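Long-range contacts in helix-turn-helix domain-containing protein (Shewanella amazonensis SB2B, PDB 3KE2), which is of unknown function but carries a winged helix-turn-helix domain and so probably binds DNA: residues A[61-66]-A[79-84]; A[15-20]-A[100-105]. One frame throughout, in Å; residues are numbered along the deposited sequence.

Interaction 1 of 2, residues A[61-66]-A[79-84]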
ATOM      1  N   GLY A  61       3.411   1.436   6.032  1.00 15.76           N
ATOM      2  CA  GLY A  61       4.558   0.649   6.539  1.00 16.02           C
ATOM      3  C   GLY A  61       5.953   0.872   5.969  1.00 15.88           C
ATOM      4  O   GLY A  61       6.844   0.058   6.196  1.00 15.45           O
ATOM      5  N   ILE A  62       6.131   1.935   5.195  1.00 16.55           N
ATOM      6  CA  ILE A  62       7.444   2.265   4.638  1.00 16.96           C
ATOM      7  C   ILE A  62       8.082   3.260   5.609  1.00 17.78           C
ATOM      8  O   ILE A  62       7.544   4.363   5.831  1.00 18.04           O
ATOM      9  CB  ILE A  62       7.368   2.863   3.225  1.00 16.58           C
ATOM     10  CG1 ILE A  62       6.703   1.877   2.262  1.00 17.25           C
ATOM     11  CG2 ILE A  62       8.738   3.196   2.721  1.00 15.64           C
ATOM     12  CD1 ILE A  62       6.544   2.380   0.802  1.00 15.96           C
ATOM     13  N   GLU A  63       9.188   2.856   6.232  1.00 18.28           N
ATOM     14  CA  GLU A  63       9.902   3.728   7.154  1.00 18.77           C
ATOM     15  C   GLU A  63      10.997   4.415   6.362  1.00 18.54           C
ATOM     16  O   GLU A  63      11.862   3.747   5.787  1.00 18.92           O
ATOM     17  CB  GLU A  63      10.482   2.934   8.302  1.00 19.13           C
ATOM     18  CG  GLU A  63       9.391   2.142   9.073  1.00 22.12           C
ATOM     19  CD  GLU A  63       9.949   1.188  10.136  1.00 24.59           C
ATOM     20  OE1 GLU A  63      11.208   1.127  10.307  1.00 26.38           O
ATOM     21  OE2 GLU A  63       9.112   0.495  10.786  1.00 24.98           O
ATOM     22  N   VAL A  64      10.934   5.742   6.322  1.00 17.78           N
ATOM     23  CA  VAL A  64      11.888   6.556   5.618  1.00 17.36           C
ATOM     24  C   VAL A  64      12.625   7.455   6.600  1.00 17.25           C
ATOM     25  O   VAL A  64      12.031   7.975   7.546  1.00 17.07           O
ATOM     26  CB  VAL A  64      11.207   7.437   4.530  1.00 17.41           C
ATOM     27  CG1 VAL A  64      10.075   8.243   5.096  1.00 17.61           C
ATOM     28  CG2 VAL A  64      12.185   8.364   3.941  1.00 18.36           C
ATOM     29  N   GLU A  65      13.936   7.615   6.365  1.00 16.78           N
ATOM     30  CA  GLU A  65      14.826   8.448   7.157  1.00 15.91           C
ATOM     31  C   GLU A  65      15.425   9.507   6.283  1.00 15.21           C
ATOM     32  O   GLU A  65      15.505   9.332   5.068  1.00 14.85           O
ATOM     33  CB  GLU A  65      16.030   7.666   7.611  1.00 16.00           C
ATOM     34  CG  GLU A  65      15.819   6.572   8.542  1.00 17.26           C
ATOM     35  CD  GLU A  65      17.073   5.744   8.686  1.00 17.44           C
ATOM     36  OE1 GLU A  65      17.861   5.663   7.717  1.00 17.88           O
ATOM     37  OE2 GLU A  65      17.260   5.162   9.755  1.00 19.23           O
ATOM     38  N   PHE A  66      15.922  10.568   6.912  1.00 14.29           N
ATOM     39  CA  PHE A  66      16.622  11.617   6.206  1.00 13.79           C
ATOM     40  C   PHE A  66      18.024  11.597   6.791  1.00 13.25           C
ATOM     41  O   PHE A  66      18.213  11.745   7.993  1.00 12.71           O
ATOM     42  CB  PHE A  66      15.946  12.945   6.386  1.00 13.62           C
ATOM     43  CG  PHE A  66      16.498  14.006   5.521  1.00 13.63           C
ATOM     44  CD1 PHE A  66      16.205  14.029   4.180  1.00 14.06           C
ATOM     45  CD2 PHE A  66      17.281  15.022   6.048  1.00 14.20           C
ATOM     46  CE1 PHE A  66      16.725  15.030   3.374  1.00 14.80           C
ATOM     47  CE2 PHE A  66      17.772  16.019   5.253  1.00 13.00           C
ATOM     48  CZ  PHE A  66      17.495  16.033   3.926  1.00 12.74           C
ATOM     49  N   ARG A  79      16.334   8.026   2.710  1.00 18.21           N
ATOM     50  CA  ARG A  79      16.651   6.619   2.609  1.00 19.00           C
ATOM     51  C   ARG A  79      15.506   5.794   3.174  1.00 19.22           C
ATOM     52  O   ARG A  79      14.910   6.173   4.187  1.00 20.26           O
ATOM     53  CB  ARG A  79      17.918   6.267   3.364  1.00 19.02           C
ATOM     54  CG  ARG A  79      18.210   4.774   3.370  1.00 20.76           C
ATOM     55  CD  ARG A  79      19.641   4.503   3.739  1.00 24.72           C
ATOM     56  NE  ARG A  79      19.923   5.048   5.053  1.00 28.90           N
ATOM     57  CZ  ARG A  79      21.136   5.398   5.501  1.00 32.45           C
ATOM     58  NH1 ARG A  79      22.235   5.322   4.743  1.00 32.87           N
ATOM     59  NH2 ARG A  79      21.234   5.881   6.720  1.00 33.23           N
ATOM     60  N   ILE A  80      15.223   4.660   2.541  1.00 18.89           N
ATOM     61  CA  ILE A  80      14.184   3.771   2.993  1.00 18.61           C
ATOM     62  C   ILE A  80      14.794   2.866   4.043  1.00 19.16           C
ATOM     63  O   ILE A  80      15.705   2.083   3.730  1.00 18.73           O
ATOM     64  CB  ILE A  80      13.634   2.933   1.824  1.00 18.51           C
ATOM     65  CG1 ILE A  80      13.116   3.858   0.709  1.00 18.35           C
ATOM     66  CG2 ILE A  80      12.558   1.996   2.294  1.00 17.62           C
ATOM     67  CD1 ILE A  80      12.111   4.832   1.143  1.00 17.15           C
ATOM     68  N   ARG A  81      14.330   2.999   5.296  1.00 19.62           N
ATOM     69  CA  ARG A  81      14.823   2.162   6.406  0.50 19.62           C
ATOM     70  C   ARG A  81      14.283   0.769   6.208  1.00 19.50           C
ATOM     71  O   ARG A  81      15.006  -0.210   6.355  1.00 19.99           O
ATOM     72  CB  ARG A  81      14.408   2.700   7.779  0.50 19.84           C
ATOM     73  CG  ARG A  81      14.810   1.776   8.960  0.50 20.72           C
ATOM     74  CD  ARG A  81      14.390   2.324  10.341  0.50 21.34           C
ATOM     75  NE  ARG A  81      14.717   1.387  11.423  0.50 21.34           N
ATOM     76  CZ  ARG A  81      15.836   1.421  12.138  0.50 20.40           C
ATOM     77  NH1 ARG A  81      16.744   2.354  11.910  0.50 20.13           N
ATOM     78  NH2 ARG A  81      16.041   0.522  13.084  0.50 20.24           N
ATOM     79  N   THR A  82      12.991   0.673   5.880  1.00 19.08           N
ATOM     80  CA  THR A  82      12.369  -0.639   5.605  1.00 18.22           C
ATOM     81  C   THR A  82      11.152  -0.450   4.726  1.00 17.89           C
ATOM     82  O   THR A  82      10.448   0.549   4.858  1.00 17.60           O
ATOM     83  CB  THR A  82      11.937  -1.398   6.840  1.00 18.03           C
ATOM     84  OG1 THR A  82      11.562  -2.725   6.441  1.00 18.80           O
ATOM     85  CG2 THR A  82      10.762  -0.708   7.536  1.00 17.17           C
ATOM     86  N   TRP A  83      10.942  -1.387   3.803  1.00 17.49           N
ATOM     87  CA  TRP A  83       9.770  -1.349   2.933  1.00 17.18           C
ATOM     88  C   TRP A  83       8.573  -1.963   3.620  1.00 16.84           C
ATOM     89  O   TRP A  83       7.437  -1.747   3.201  1.00 16.60           O
ATOM     90  CB  TRP A  83      10.011  -2.103   1.637  1.00 17.24           C
ATOM     91  CG  TRP A  83      10.838  -1.369   0.685  1.00 17.51           C
ATOM     92  CD1 TRP A  83      12.189  -1.346   0.625  1.00 16.28           C
ATOM     93  CD2 TRP A  83      10.368  -0.548  -0.391  1.00 17.65           C
ATOM     94  NE1 TRP A  83      12.595  -0.556  -0.414  1.00 16.51           N
ATOM     95  CE2 TRP A  83      11.499  -0.044  -1.050  1.00 16.88           C
ATOM     96  CE3 TRP A  83       9.096  -0.190  -0.859  1.00 18.17           C
ATOM     97  CZ2 TRP A  83      11.410   0.790  -2.159  1.00 17.99           C
ATOM     98  CZ3 TRP A  83       9.003   0.650  -1.973  1.00 18.36           C
ATOM     99  CH2 TRP A  83      10.158   1.133  -2.603  1.00 18.55           C
ATOM    100  N   GLY A  84       8.837  -2.747   4.660  1.00 16.68           N
ATOM    101  CA  GLY A  84       7.794  -3.419   5.400  1.00 16.64           C
ATOM    102  C   GLY A  84       6.914  -4.300   4.530  1.00 16.40           C
ATOM    103  O   GLY A  84       7.410  -5.160   3.813  1.00 16.86           O
TER
HETATM  104  O   HOH W   1      12.814  -0.277  11.852  1.00 20.94           O
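The base of the two-stranded antiparallel wing of a winged helix-turn-helix domain is closed here by a classic beta bulge: R81 and T82 both face E63, whose carbonyl O accepts from R81 N at 2.6 Å and from T82 N, the latter on a lone pair. Beyond the bulge, E65 and R79 form a regular hydrogen-bonded pair, and E65 N points at R79 O almost straight (175°). The charged side chains of E63, E65, R79 and R81 gather on one face of the hairpin, where long, flexible residues can pair in contact with solvent. R81, with CG anti to the backbone N (chi1 175°) and the chain extended as far as NE, runs alongside E63, and the carboxylate and guanidinium planes lie only 23° apart. Their direct salt bridge is long, and a water closes the gap, donating to E63 OE1 and accepting from R81 NE. E65 divides its carboxylate: OE1 meets R79 NE weakly, at 3.4 Å, in the plane of that guanidinium, while OE2 forms a salt bridge with R81 NH1 at 3.6 Å, at the guanidinium edge. An alanine here would remove the carboxylate that reaches both arginines and would probably leave their like charges less well balanced. Aliphatic V64 and I80, both partly exposed, lie on the other face beside buried I62, which precedes the strand and touches A26 and F57. I62 CG2 meets I80 CG2 at 4.0 Å as the two side chains cross obliquely. The ring of W83 receives I80 CG2 over one face, near the rim, and packs on A26 and D30 of helix 14-31. G61 and G84 have positive phi, which favours glycine. T82 OG1 accepts from G84 N at 3.3 Å, an ST turn.

Interaction 2 of 2, residues A[15-20]-A[100-105]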
ATOM      1  N   GLN A  15      -7.669   7.640  -4.403  1.00 26.12           N
ATOM      2  CA  GLN A  15      -7.051   6.938  -3.303  1.00 25.80           C
ATOM      3  C   GLN A  15      -5.916   6.057  -3.819  1.00 24.66           C
ATOM      4  O   GLN A  15      -4.834   6.019  -3.248  1.00 24.26           O
ATOM      5  CB  GLN A  15      -8.084   6.071  -2.618  1.00 26.50           C
ATOM      6  CG  GLN A  15      -7.735   5.735  -1.209  1.00 28.50           C
ATOM      7  CD  GLN A  15      -8.063   6.860  -0.265  1.00 30.67           C
ATOM      8  OE1 GLN A  15      -7.164   7.456   0.328  1.00 31.84           O
ATOM      9  NE2 GLN A  15      -9.359   7.191  -0.149  1.00 29.68           N
ATOM     10  N   HIS A  16      -6.182   5.362  -4.922  1.00 23.66           N
ATOM     11  CA  HIS A  16      -5.215   4.458  -5.537  1.00 23.04           C
ATOM     12  C   HIS A  16      -4.055   5.251  -6.139  1.00 22.76           C
ATOM     13  O   HIS A  16      -2.876   4.835  -6.050  1.00 22.04           O
ATOM     14  CB  HIS A  16      -5.924   3.558  -6.567  1.00 22.83           C
ATOM     15  CG  HIS A  16      -5.075   2.450  -7.108  1.00 23.76           C
ATOM     16  ND1 HIS A  16      -5.252   1.923  -8.369  1.00 25.99           N
ATOM     17  CD2 HIS A  16      -4.004   1.808  -6.582  1.00 24.03           C
ATOM     18  CE1 HIS A  16      -4.343   0.986  -8.584  1.00 25.92           C
ATOM     19  NE2 HIS A  16      -3.565   0.909  -7.522  1.00 24.44           N
ATOM     20  N   LYS A  17      -4.396   6.406  -6.720  1.00 22.28           N
ATOM     21  CA  LYS A  17      -3.422   7.293  -7.330  1.00 21.91           C
ATOM     22  C   LYS A  17      -2.453   7.709  -6.231  1.00 21.01           C
ATOM     23  O   LYS A  17      -1.242   7.610  -6.400  1.00 20.82           O
ATOM     24  CB  LYS A  17      -4.127   8.501  -8.002  1.00 22.40           C
ATOM     25  CG  LYS A  17      -3.235   9.363  -8.932  1.00 24.04           C
ATOM     26  CD  LYS A  17      -3.988  10.555  -9.576  1.00 26.28           C
ATOM     27  CE  LYS A  17      -3.044  11.389 -10.482  1.00 27.70           C
ATOM     28  NZ  LYS A  17      -3.664  12.644 -11.027  1.00 28.15           N
ATOM     29  N   ALA A  18      -3.001   8.104  -5.080  1.00 20.34           N
ATOM     30  CA  ALA A  18      -2.193   8.539  -3.931  1.00 19.91           C
ATOM     31  C   ALA A  18      -1.287   7.448  -3.419  1.00 19.42           C
ATOM     32  O   ALA A  18      -0.216   7.726  -2.917  1.00 20.80           O
ATOM     33  CB  ALA A  18      -3.090   9.056  -2.788  1.00 19.73           C
ATOM     34  N   PHE A  19      -1.729   6.209  -3.515  1.00 18.69           N
ATOM     35  CA  PHE A  19      -0.937   5.061  -3.074  1.00 17.54           C
ATOM     36  C   PHE A  19       0.233   4.833  -4.023  1.00 16.96           C
ATOM     37  O   PHE A  19       1.363   4.681  -3.597  1.00 16.54           O
ATOM     38  CB  PHE A  19      -1.851   3.816  -2.972  1.00 17.52           C
ATOM     39  CG  PHE A  19      -1.128   2.524  -2.644  1.00 17.36           C
ATOM     40  CD1 PHE A  19      -0.781   2.218  -1.339  1.00 16.36           C
ATOM     41  CD2 PHE A  19      -0.841   1.592  -3.651  1.00 16.98           C
ATOM     42  CE1 PHE A  19      -0.118   1.042  -1.050  1.00 16.61           C
ATOM     43  CE2 PHE A  19      -0.193   0.418  -3.360  1.00 17.27           C
ATOM     44  CZ  PHE A  19       0.174   0.143  -2.062  1.00 17.16           C
ATOM     45  N   LEU A  20      -0.039   4.816  -5.316  1.00 16.71           N
ATOM     46  CA  LEU A  20       1.015   4.610  -6.284  1.00 17.22           C
ATOM     47  C   LEU A  20       2.058   5.748  -6.219  1.00 18.20           C
ATOM     48  O   LEU A  20       3.235   5.540  -6.547  1.00 18.16           O
ATOM     49  CB  LEU A  20       0.430   4.480  -7.694  1.00 17.07           C
ATOM     50  CG  LEU A  20      -0.457   3.255  -7.981  1.00 16.58           C
ATOM     51  CD1 LEU A  20      -1.118   3.430  -9.320  1.00 16.12           C
ATOM     52  CD2 LEU A  20       0.316   1.933  -7.930  1.00 14.61           C
ATOM     53  N   SER A 100       3.236   7.166 -15.976  1.00 33.28           N
ATOM     54  CA  SER A 100       2.222   7.750 -16.835  1.00 33.71           C
ATOM     55  C   SER A 100       0.976   8.160 -16.023  1.00 33.95           C
ATOM     56  O   SER A 100       0.603   9.332 -15.995  1.00 33.96           O
ATOM     57  CB  SER A 100       1.818   6.771 -17.924  1.00 33.78           C
ATOM     58  OG  SER A 100       0.776   7.326 -18.706  1.00 34.23           O
ATOM     59  N   LEU A 101       0.358   7.193 -15.351  1.00 34.28           N
ATOM     60  CA  LEU A 101      -0.849   7.460 -14.557  1.00 34.59           C
ATOM     61  C   LEU A 101      -0.694   8.658 -13.618  1.00 35.03           C
ATOM     62  O   LEU A 101      -1.625   9.425 -13.446  1.00 34.65           O
ATOM     63  CB  LEU A 101      -1.216   6.236 -13.723  1.00 34.53           C
ATOM     64  CG  LEU A 101      -1.565   4.933 -14.438  1.00 34.70           C
ATOM     65  CD1 LEU A 101      -1.584   3.798 -13.419  1.00 33.46           C
ATOM     66  CD2 LEU A 101      -2.897   5.051 -15.210  1.00 34.68           C
ATOM     67  N   LEU A 102       0.482   8.801 -12.998  1.00 35.93           N
ATOM     68  CA  LEU A 102       0.738   9.908 -12.050  1.00 36.51           C
ATOM     69  C   LEU A 102       0.993  11.248 -12.731  1.00 37.13           C
ATOM     70  O   LEU A 102       0.978  12.288 -12.064  1.00 37.17           O
ATOM     71  CB  LEU A 102       1.925   9.578 -11.126  1.00 36.56           C
ATOM     72  CG  LEU A 102       1.736   8.548  -9.995  1.00 36.39           C
ATOM     73  CD1 LEU A 102       3.084   8.054  -9.459  1.00 34.90           C
ATOM     74  CD2 LEU A 102       0.869   9.122  -8.860  1.00 35.28           C
ATOM     75  N   GLY A 103       1.236  11.214 -14.043  1.00 37.91           N
ATOM     76  CA  GLY A 103       1.523  12.417 -14.829  1.00 38.65           C
ATOM     77  C   GLY A 103       2.900  13.015 -14.539  1.00 39.24           C
ATOM     78  O   GLY A 103       3.092  14.238 -14.622  1.00 39.12           O
ATOM     79  N   VAL A 104       3.872  12.160 -14.213  1.00 39.81           N
ATOM     80  CA  VAL A 104       5.210  12.648 -13.889  1.00 40.13           C
ATOM     81  C   VAL A 104       5.950  13.122 -15.147  1.00 40.07           C
ATOM     82  O   VAL A 104       6.147  12.373 -16.123  1.00 40.26           O
ATOM     83  CB  VAL A 104       6.036  11.608 -13.108  1.00 40.24           C
ATOM     84  CG1 VAL A 104       7.462  12.094 -12.908  1.00 40.92           C
ATOM     85  CG2 VAL A 104       5.390  11.345 -11.767  1.00 40.66           C
ATOM     86  N   ASP A 105       6.334  14.394 -15.078  1.00 39.65           N
ATOM     87  CA  ASP A 105       7.045  15.099 -16.110  1.00 39.29           C
ATOM     88  C   ASP A 105       8.431  15.477 -15.565  1.00 38.19           C
ATOM     89  O   ASP A 105       8.488  16.118 -14.501  1.00 38.12           O
ATOM     90  CB  ASP A 105       6.250  16.382 -16.476  1.00 39.61           C
ATOM     91  CG  ASP A 105       6.817  17.147 -17.704  1.00 40.52           C
ATOM     92  OD1 ASP A 105       6.870  16.531 -18.786  1.00 42.34           O
ATOM     93  OD2 ASP A 105       7.135  18.372 -17.610  1.00 40.35           O
TER
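L20 CD1, from one turn further along the helix, sits over one face of the H16 imidazole, 3.9 Å above the ring plane and toward its rim. That same methyl meets L101 CD1 tip to tip at 4.1 Å, the two leucines crossing obliquely. L20 is buried, and W90 and V98 of helix 88-102 also touch it, so a branched apolar side chain fits well here. The contact thus packs the N-terminal part of helix 14-31 against the C-terminal end of helix 88-102, within the helical body of the winged helix-turn-helix domain. L102 makes the broadest contribution: its CD2 approaches the backbone O of K17 at 3.6 Å, while CD1 rests near L20 O. The K17 and L102 side chains run antiparallel past one another, K17 CG lying 4.1 Å from L102 CD2. With CG anti to the backbone N (chi1 -168°) and the rest of the chain extended, K17 carries its CE to 3.8 Å from L101 O; an aliphatic stem with a charged tip suits this partly exposed border. Just beyond L102 the helix ends in a Schellman motif, in which G103, at positive phi, returns its N to S100 O at 2.8 Å.

In the fold
Interaction 2 joins the first and last long helices, 14-31 and 88-102, and so closes a loop of the chain inside which interaction 1 is nested. Between them come helices 36-43 and 47-55 and then the hairpin of strands 63-67 and 77-82, the second strand leading on to helix 88-102. The two contacts lie on opposite sides of the chain's centre, with their own centres about 20 Å apart and nearest atoms about 7 Å apart. Helix 14-31 connects them indirectly: its early residues enter interaction 2, while A26 and D30 receive side chains of the hairpin. Hairpin and helical body are thus tied together, consistent with the winged helix-turn-helix family, whose members commonly bind DNA.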